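Local coordinates for putative alpha KG dependent 2,4-D dioxygenase (Burkholderia xenovorans, PDB 5J92), which binds iron(II) and probably acts as a 2-oxoglutarate-dependent dioxygenase of the TauD/TfdA family, at residues Ala22-Leu27 with Pro49-Pro54; Glu170-His175 with Val227-Pro232; Asp177-Arg182 with Lys196-Cys201. One frame throughout, in Å; residues are numbered along the deposited sequence.

Interaction 1 (Ala22-Leu27 with Pro49-Pro54); sequences ARIHGL and PVLIFP
Three backbone hydrogen bonds join strands 21-25 and 50-53, which lie within Ala22-Leu27 and Pro49-Pro54, as parallel neighbours: they are the two beta arms of a beta-alpha-beta unit whose helix 35-47 carries the chain from one strand to the next. Ala22 N donates to Val50 O at 3.0 Å. In return Ile52 N donates to Ala22 O (2.9 Å), and one step on Ile24 N reaches Ile52 O, also at 2.9 Å. Each donor lies in the plane of the carbonyl it meets, and the N-H groups point fairly straight, with angles at the hydrogen of 151° to 160°. Ala22 and Ile52 each use both N-H and C=O across the pair, and CA-H contacts from Leu51 to Ala22 O and from Arg23 to Ile52 O thicken the seam.

Side chains then pack on both faces. On the side that faces helix 35-47, Ile24 carries its CG1 branch beside the backbone N, and this sets CD1 3.7 Å from Leu51 CD2. The same residue lies alongside Phe53, pointing the same way, with Ile24 CB 3.8 Å from Phe53 CE2; Leu27 brings CD1 obliquely to that same ring carbon. Phe66 meets the Phe53 ring edge to face. On the other face Arg23 runs extended from CG to NE, crossing Ile52 obliquely, near His254 of strand 251-254. Beyond the bonded register, Pro54 continues the contact: its CG lies at the edge of the Arg23 guanidinium, near that group's plane, and Pro54 CD rests 3.5 Å from Ile24 O.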
loop_
_atom_site.group_PDB
_atom_site.type_symbol
_atom_site.label_atom_id
_atom_site.label_comp_id
_atom_site.label_asym_id
_atom_site.label_seq_id
_atom_site.Cartn_x
_atom_site.Cartn_y
_atom_site.Cartn_z
ATOM N N ALA A 22 -23.300 7.869 6.971
ATOM C CA ALA A 22 -24.330 8.775 7.456
ATOM C C ALA A 22 -24.687 8.416 8.889
ATOM O O ALA A 22 -24.687 7.239 9.270
ATOM C CB ALA A 22 -25.595 8.716 6.594
ATOM N N ARG A 23 -25.046 9.440 9.656
ATOM C CA ARG A 23 -25.626 9.258 10.975
ATOM C C ARG A 23 -27.138 9.118 10.871
ATOM O O ARG A 23 -27.789 9.719 10.004
ATOM C CB ARG A 23 -25.281 10.439 11.891
ATOM C CG ARG A 23 -23.827 10.411 12.383
ATOM C CD ARG A 23 -23.499 11.547 13.359
ATOM N NE ARG A 23 -22.179 11.346 13.962
ATOM C CZ ARG A 23 -21.025 11.620 13.363
ATOM N NH1 ARG A 23 -21.017 12.145 12.138
ATOM N NH2 ARG A 23 -19.878 11.390 13.992
ATOM N N ILE A 24 -27.695 8.301 11.756
ATOM C CA ILE A 24 -29.130 8.117 11.849
ATOM C C ILE A 24 -29.508 8.496 13.266
ATOM O O ILE A 24 -29.123 7.815 14.224
ATOM C CB ILE A 24 -29.550 6.682 11.521
ATOM C CG1 ILE A 24 -29.292 6.423 10.037
ATOM C CG2 ILE A 24 -31.016 6.500 11.833
ATOM C CD1 ILE A 24 -29.490 5.010 9.635
ATOM N N HIS A 25 -30.198 9.613 13.401
ATOM C CA HIS A 25 -30.557 10.164 14.692
ATOM C C HIS A 25 -31.933 9.674 15.084
ATOM O O HIS A 25 -32.686 9.151 14.265
ATOM C CB HIS A 25 -30.561 11.695 14.646
ATOM C CG HIS A 25 -29.265 12.289 14.213
ATOM N ND1 HIS A 25 -28.163 12.356 15.042
ATOM C CD2 HIS A 25 -28.899 12.877 13.050
ATOM C CE1 HIS A 25 -27.165 12.934 14.396
ATOM N NE2 HIS A 25 -27.587 13.259 13.184
ATOM N N GLY A 26 -32.261 9.860 16.359
ATOM C CA GLY A 26 -33.625 9.698 16.816
ATOM C C GLY A 26 -34.065 8.277 17.068
ATOM O O GLY A 26 -35.267 8.046 17.238
ATOM N N LEU A 27 -33.136 7.327 17.105
ATOM C CA LEU A 27 -33.428 5.929 17.389
ATOM C C LEU A 27 -32.951 5.568 18.790
ATOM O O LEU A 27 -31.878 6.010 19.226
ATOM C CB LEU A 27 -32.749 5.015 16.366
ATOM C CG LEU A 27 -33.271 5.136 14.934
ATOM C CD1 LEU A 27 -32.706 3.994 14.090
ATOM C CD2 LEU A 27 -34.786 5.151 14.879
ATOM N N PRO A 49 -23.212 2.799 2.930
ATOM C CA PRO A 49 -22.894 1.485 3.530
ATOM C C PRO A 49 -22.328 1.553 4.953
ATOM O O PRO A 49 -22.212 0.493 5.602
ATOM C CB PRO A 49 -21.870 0.888 2.548
ATOM C CG PRO A 49 -21.324 2.042 1.807
ATOM C CD PRO A 49 -22.427 3.064 1.717
ATOM N N VAL A 50 -21.980 2.744 5.453
ATOM C CA VAL A 50 -21.591 2.954 6.851
ATOM C C VAL A 50 -22.678 3.792 7.507
ATOM O O VAL A 50 -22.950 4.917 7.067
ATOM C CB VAL A 50 -20.228 3.654 6.997
ATOM C CG1 VAL A 50 -19.880 3.855 8.501
ATOM C CG2 VAL A 50 -19.115 2.894 6.275
ATOM N N LEU A 51 -23.326 3.234 8.533
ATOM C CA LEU A 51 -24.355 3.925 9.294
ATOM C C LEU A 51 -23.906 4.058 10.747
ATOM O O LEU A 51 -23.445 3.080 11.364
ATOM C CB LEU A 51 -25.700 3.180 9.210
ATOM C CG LEU A 51 -26.358 3.077 7.828
ATOM C CD1 LEU A 51 -27.628 2.235 7.891
ATOM C CD2 LEU A 51 -26.695 4.462 7.300
ATOM N N ILE A 52 -24.054 5.261 11.282
ATOM C CA ILE A 52 -23.596 5.627 12.620
ATOM C C ILE A 52 -24.823 5.987 13.440
ATOM O O ILE A 52 -25.556 6.923 13.088
ATOM C CB ILE A 52 -22.630 6.821 12.575
ATOM C CG1 ILE A 52 -21.443 6.508 11.674
ATOM C CG2 ILE A 52 -22.222 7.227 13.976
ATOM C CD1 ILE A 52 -21.006 7.708 10.861
ATOM N N PHE A 53 -25.040 5.269 14.535
ATOM C CA PHE A 53 -26.128 5.593 15.453
ATOM C C PHE A 53 -25.518 6.193 16.716
ATOM O O PHE A 53 -24.933 5.463 17.534
ATOM C CB PHE A 53 -26.957 4.344 15.778
ATOM C CG PHE A 53 -27.467 3.618 14.556
ATOM C CD1 PHE A 53 -26.679 2.663 13.917
ATOM C CD2 PHE A 53 -28.730 3.879 14.049
ATOM C CE1 PHE A 53 -27.137 1.992 12.794
ATOM C CE2 PHE A 53 -29.203 3.208 12.930
ATOM C CZ PHE A 53 -28.410 2.263 12.305
ATOM N N PRO A 54 -25.580 7.509 16.902
ATOM C CA PRO A 54 -24.901 8.121 18.051
ATOM C C PRO A 54 -25.552 7.754 19.376
ATOM O O PRO A 54 -26.752 7.485 19.455
ATOM C CB PRO A 54 -25.033 9.632 17.785
ATOM C CG PRO A 54 -25.329 9.755 16.305
ATOM C CD PRO A 54 -26.140 8.511 15.978
#

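Interaction 2 (Glu170-His175 with Val227-Pro232)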
loop_
_atom_site.group_PDB
_atom_site.type_symbol
_atom_site.label_atom_id
_atom_site.label_comp_id
_atom_site.label_asym_id
_atom_site.label_seq_id
_atom_site.Cartn_x
_atom_site.Cartn_y
_atom_site.Cartn_z
ATOM N N GLU A 170 -13.686 -7.481 -15.294
ATOM C CA GLU A 170 -14.987 -8.058 -15.606
ATOM C C GLU A 170 -14.926 -9.581 -15.675
ATOM O O GLU A 170 -14.196 -10.143 -16.495
ATOM C CB GLU A 170 -15.498 -7.480 -16.932
ATOM C CG GLU A 170 -17.009 -7.355 -17.020
ATOM C CD GLU A 170 -17.582 -6.495 -15.899
ATOM O OE1 GLU A 170 -18.744 -6.742 -15.507
ATOM O OE2 GLU A 170 -16.885 -5.565 -15.404
ATOM N N GLY A 171 -15.693 -10.243 -14.811
ATOM C CA GLY A 171 -15.810 -11.693 -14.818
ATOM C C GLY A 171 -14.718 -12.450 -14.087
ATOM O O GLY A 171 -14.732 -13.685 -14.092
ATOM N N LEU A 172 -13.776 -11.763 -13.466
ATOM C CA LEU A 172 -12.719 -12.456 -12.754
ATOM C C LEU A 172 -13.210 -12.951 -11.397
ATOM O O LEU A 172 -14.144 -12.406 -10.800
ATOM C CB LEU A 172 -11.515 -11.536 -12.548
ATOM C CG LEU A 172 -10.742 -11.022 -13.764
ATOM C CD1 LEU A 172 -9.562 -10.229 -13.266
ATOM C CD2 LEU A 172 -10.292 -12.176 -14.671
ATOM N N SER A 173 -12.545 -13.994 -10.904
ATOM C CA SER A 173 -12.703 -14.458 -9.539
ATOM C C SER A 173 -11.327 -14.500 -8.891
ATOM O O SER A 173 -10.301 -14.621 -9.569
ATOM C CB SER A 173 -13.378 -15.839 -9.471
ATOM O OG SER A 173 -14.723 -15.747 -9.900
ATOM N N CYS A 174 -11.318 -14.398 -7.567
ATOM C CA CYS A 174 -10.080 -14.340 -6.805
ATOM C C CYS A 174 -10.054 -15.422 -5.744
ATOM O O CYS A 174 -11.096 -15.909 -5.304
ATOM C CB CYS A 174 -9.907 -12.995 -6.114
ATOM S SG CYS A 174 -9.629 -11.634 -7.226
ATOM N N HIS A 175 -8.831 -15.764 -5.325
ATOM C CA HIS A 175 -8.589 -16.658 -4.199
ATOM C C HIS A 175 -8.540 -15.844 -2.909
ATOM O O HIS A 175 -7.860 -14.818 -2.861
ATOM C CB HIS A 175 -7.267 -17.405 -4.378
ATOM C CG HIS A 175 -7.214 -18.311 -5.576
ATOM N ND1 HIS A 175 -7.791 -19.561 -5.580
ATOM C CD2 HIS A 175 -6.594 -18.182 -6.776
ATOM C CE1 HIS A 175 -7.545 -20.158 -6.736
ATOM N NE2 HIS A 175 -6.828 -19.339 -7.483
ATOM N N VAL A 227 -8.116 -16.281 -9.985
ATOM C CA VAL A 227 -8.338 -17.666 -10.398
ATOM C C VAL A 227 -8.031 -17.823 -11.879
ATOM O O VAL A 227 -8.458 -17.014 -12.713
ATOM C CB VAL A 227 -9.788 -18.100 -10.104
ATOM C CG1 VAL A 227 -10.026 -19.570 -10.503
ATOM C CG2 VAL A 227 -10.148 -17.898 -8.637
ATOM N N GLY A 228 -7.301 -18.882 -12.222
ATOM C CA GLY A 228 -7.038 -19.163 -13.614
ATOM C C GLY A 228 -5.957 -18.320 -14.253
ATOM O O GLY A 228 -5.786 -18.394 -15.478
ATOM N N TRP A 229 -5.287 -17.458 -13.482
ATOM C CA TRP A 229 -4.134 -16.664 -13.858
ATOM C C TRP A 229 -2.914 -17.141 -13.096
ATOM O O TRP A 229 -3.035 -17.555 -11.936
ATOM C CB TRP A 229 -4.315 -15.178 -13.531
ATOM C CG TRP A 229 -5.212 -14.419 -14.447
ATOM C CD1 TRP A 229 -6.148 -14.918 -15.326
ATOM C CD2 TRP A 229 -5.282 -12.994 -14.548
ATOM N NE1 TRP A 229 -6.791 -13.872 -15.969
ATOM C CE2 TRP A 229 -6.270 -12.687 -15.510
ATOM C CE3 TRP A 229 -4.592 -11.944 -13.924
ATOM C CZ2 TRP A 229 -6.589 -11.374 -15.859
ATOM C CZ3 TRP A 229 -4.923 -10.630 -14.269
ATOM C CH2 TRP A 229 -5.912 -10.365 -15.220
ATOM N N PRO A 230 -1.721 -17.003 -13.684
ATOM C CA PRO A 230 -0.499 -17.202 -12.905
ATOM C C PRO A 230 -0.496 -16.240 -11.730
ATOM O O PRO A 230 -0.956 -15.106 -11.839
ATOM C CB PRO A 230 0.621 -16.885 -13.904
ATOM C CG PRO A 230 -0.027 -16.991 -15.264
ATOM C CD PRO A 230 -1.436 -16.557 -15.057
ATOM N N GLU A 231 -0.008 -16.722 -10.594
ATOM C CA GLU A 231 -0.043 -15.922 -9.374
ATOM C C GLU A 231 0.547 -14.520 -9.526
ATOM O O GLU A 231 -0.092 -13.567 -9.050
ATOM C CB GLU A 231 0.650 -16.715 -8.251
ATOM C CG GLU A 231 0.610 -16.003 -6.912
ATOM C CD GLU A 231 1.108 -16.869 -5.766
ATOM O OE1 GLU A 231 1.197 -18.108 -5.929
ATOM O OE2 GLU A 231 1.399 -16.295 -4.697
ATOM N N PRO A 232 1.709 -14.303 -10.167
ATOM C CA PRO A 232 2.273 -12.933 -10.181
ATOM C C PRO A 232 1.369 -11.897 -10.829
ATOM O O PRO A 232 1.202 -10.783 -10.297
ATOM C CB PRO A 232 3.571 -13.104 -10.983
ATOM C CG PRO A 232 3.943 -14.531 -10.802
ATOM C CD PRO A 232 2.627 -15.266 -10.811
HETATM O O HOH W 1 -10.844 -15.515 -12.855
HETATM O O HOH W 2 -6.104 -20.365 -10.076
#
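Val227 is where this contact is tight. Next to strand 223-226 in the chain, it sits beside strand 173-176, and its N-H is given to Ser173 O at 2.8 Å. The bond is nearly straight at the hydrogen (162°), yet the donor stands above the carbonyl plane, 32° out of it. The CG2 branch of Val227, anti to the carbonyl carbon, does most of the touching and comes within 3.4 Å of Ser173 O. It packs on Ser173 CB, and it lies over the centre of the His175 imidazole in a CH-pi contact, 3.9 Å from the ring centroid and only 12° off the normal. The histidine ring also stacks with that of His225.

The rest is looser and is partly mediated by water. One water accepts from Ser173 N (3.0 Å) and donates to Val227 O (2.8 Å), so it bridges the two. A second lies in the plane of the His175 ring at its edge, 2.9 Å from His175 NE2, and accepts from Gly228 N. Farther along, Leu172 and Trp229 cross at about a right angle: Leu172 CD1 meets CZ2 and CH2 of the indole, while Leu172 CD2 meets CE2, NE1 and, at 4.0 Å, Trp229 CZ2. Leu237 of helix 231-245 touches both side chains. That helix starts directly after Pro230, its N-cap residue, and there Glu231 OE2 forms a salt bridge with Arg235 and a hydrogen bond with Tyr188 OH of the second subunit. Chemically, one direct bond and two bridging waters grip Ser173 N and O, Val227 N and O, and Gly228 N, while the apolar valine methyl holds one imidazole face and leaves NE2 to water.

Interaction 3 (Asp177-Arg182 with Lys196-Cys201)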
loop_
_atom_site.group_PDB
_atom_site.type_symbol
_atom_site.label_atom_id
_atom_site.label_comp_id
_atom_site.label_asym_id
_atom_site.label_seq_id
_atom_site.Cartn_x
_atom_site.Cartn_y
_atom_site.Cartn_z
ATOM N N ASP A 177 -7.782 -16.276 1.301
ATOM C CA ASP A 177 -6.931 -17.224 2.033
ATOM C C ASP A 177 -6.460 -16.569 3.336
ATOM O O ASP A 177 -5.481 -15.819 3.325
ATOM C CB ASP A 177 -5.758 -17.617 1.140
ATOM C CG ASP A 177 -4.864 -18.686 1.736
ATOM O OD1 ASP A 177 -4.987 -19.028 2.932
ATOM O OD2 ASP A 177 -4.006 -19.174 0.968
ATOM N N ILE A 178 -7.111 -16.902 4.455
ATOM C CA ILE A 178 -6.794 -16.218 5.708
ATOM C C ILE A 178 -5.375 -16.546 6.168
ATOM O O ILE A 178 -4.666 -15.680 6.691
ATOM C CB ILE A 178 -7.843 -16.554 6.790
ATOM C CG1 ILE A 178 -7.611 -15.728 8.060
ATOM C CG2 ILE A 178 -7.876 -18.051 7.108
ATOM C CD1 ILE A 178 -7.706 -14.235 7.861
ATOM N N MET A 179 -4.930 -17.788 5.962
ATOM C CA MET A 179 -3.599 -18.171 6.419
ATOM C C MET A 179 -2.526 -17.450 5.618
ATOM O O MET A 179 -1.493 -17.053 6.167
ATOM C CB MET A 179 -3.427 -19.693 6.330
ATOM C CG MET A 179 -4.326 -20.472 7.275
ATOM S SD MET A 179 -4.163 -19.904 8.983
ATOM C CE MET A 179 -5.637 -20.604 9.743
ATOM N N ALA A 180 -2.767 -17.237 4.326
ATOM C CA ALA A 180 -1.829 -16.453 3.531
ATOM C C ALA A 180 -1.782 -14.998 3.998
ATOM O O ALA A 180 -0.697 -14.408 4.089
ATOM C CB ALA A 180 -2.199 -16.536 2.052
ATOM N N SER A 181 -2.941 -14.398 4.308
ATOM C CA SER A 181 -2.928 -13.002 4.745
ATOM C C SER A 181 -2.296 -12.861 6.123
ATOM O O SER A 181 -1.590 -11.878 6.391
ATOM C CB SER A 181 -4.343 -12.412 4.744
ATOM O OG SER A 181 -5.154 -12.991 5.767
ATOM N N ARG A 182 -2.533 -13.827 7.010
ATOM C CA ARG A 182 -1.859 -13.810 8.301
ATOM C C ARG A 182 -0.357 -13.943 8.132
ATOM O O ARG A 182 0.413 -13.240 8.801
ATOM C CB ARG A 182 -2.400 -14.927 9.194
ATOM C CG ARG A 182 -3.780 -14.667 9.765
ATOM C CD ARG A 182 -4.202 -15.844 10.602
ATOM N NE ARG A 182 -5.579 -15.744 11.071
ATOM C CZ ARG A 182 -6.190 -16.723 11.731
ATOM N NH1 ARG A 182 -5.537 -17.853 11.979
ATOM N NH2 ARG A 182 -7.445 -16.576 12.137
ATOM N N LYS A 196 -7.574 -26.415 8.129
ATOM C CA LYS A 196 -8.590 -27.150 7.386
ATOM C C LYS A 196 -9.948 -26.466 7.484
ATOM O O LYS A 196 -10.645 -26.314 6.474
ATOM C CB LYS A 196 -8.669 -28.598 7.888
ATOM N N ALA A 197 -10.333 -26.027 8.685
ATOM C CA ALA A 197 -11.633 -25.381 8.849
ATOM C C ALA A 197 -11.722 -24.090 8.050
ATOM O O ALA A 197 -12.810 -23.707 7.603
ATOM C CB ALA A 197 -11.908 -25.099 10.329
ATOM N N LEU A 198 -10.596 -23.410 7.854
ATOM C CA LEU A 198 -10.556 -22.130 7.160
ATOM C C LEU A 198 -9.827 -22.262 5.829
ATOM O O LEU A 198 -9.080 -21.378 5.418
ATOM C CB LEU A 198 -9.904 -21.062 8.039
ATOM C CG LEU A 198 -10.556 -20.870 9.413
ATOM C CD1 LEU A 198 -9.786 -19.876 10.279
ATOM C CD2 LEU A 198 -11.997 -20.423 9.258
ATOM N N ALA A 199 -10.052 -23.377 5.134
ATOM C CA ALA A 199 -9.393 -23.596 3.855
ATOM C C ALA A 199 -9.725 -22.455 2.894
ATOM O O ALA A 199 -10.805 -21.860 2.979
ATOM C CB ALA A 199 -9.829 -24.934 3.255
ATOM N N PRO A 200 -8.807 -22.113 1.988
ATOM C CA PRO A 200 -9.058 -20.995 1.068
ATOM C C PRO A 200 -10.305 -21.216 0.228
ATOM O O PRO A 200 -10.705 -22.350 -0.048
ATOM C CB PRO A 200 -7.794 -20.958 0.195
ATOM C CG PRO A 200 -6.743 -21.628 1.038
ATOM C CD PRO A 200 -7.445 -22.655 1.854
ATOM N N CYS A 201 -10.936 -20.108 -0.164
ATOM C CA CYS A 201 -12.133 -20.174 -0.990
ATOM C C CYS A 201 -11.992 -19.196 -2.148
ATOM O O CYS A 201 -10.954 -18.548 -2.323
ATOM C CB CYS A 201 -13.392 -19.890 -0.165
ATOM S SG CYS A 201 -13.430 -18.249 0.583
HETATM O O HOH W 3 -6.365 -20.601 4.655
HETATM O O HOH W 4 -9.293 -18.912 4.037
#
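Asp177 lays its carboxylate alongside the ring of Pro200, the two side chains pointing the same way, with Asp177 CG 3.6 Å from Pro200 CG. Both carboxylate oxygens lie at similar distances from that ring carbon, so the proline covers the flat group rather than either oxygen alone. The carboxylate is placed by a first torsion that sets CG anti to the backbone N (chi1 -175°), and there it serves as N-cap of helix 178-184: Ala180 N donates to Asp177 OD1 at 3.2 Å, approaching from well above the carboxylate plane.

Two waters lie between the helix start and the chain leaving helix 192-197, and both are within hydrogen-bonding distance of Leu198 O. One is also 2.7 Å from Asp177 OD1; the other accepts from Ile178 N (3.0 Å). The capping oxygen and the first N-H of the helix can thereby be linked through solvent to the same carbonyl.

Leu198 supplies the apolar half. Its CB meets Ile178 CG2 at 3.7 Å, the side chains running side by side; that methyl occupies the crowded position between the backbone N and the carbonyl carbon. More distantly, Leu198 CD1 approaches Met179 CE at 4.2 Å and nears the guanidinium of Arg182, whose NH1 forms a salt bridge with Glu194. Ile178 also packs on Tyr127 and lies about 10 Å from the iron, side chain to metal. The contact thus sets the first turn of helix 178-184 against the chain between helix 192-197 and strand 201-208, with Thr224 of strand 223-226 touching Asp177.

How the interactions relate
From the N terminus, interaction 1 closes first: strand 21-25 runs into helix 35-47 and returns as strand 50-53, completing a crossover within the mixed sheet before the other contacts begin. Interaction 2 then opens at strand 173-176 and closes a long loop at Val227-Pro232, joining the four-stranded antiparallel sheet to the start of helix 231-245. Interaction 3 is nested inside that loop, tying helix 178-184 to the chain just after helix 192-197, before it enters strand 201-208. Interactions 2 and 3 adjoin in sequence, with centres about 17 Å apart; interaction 1 lies across the chain's centre, about 37 and 33 Å from them, centre to centre.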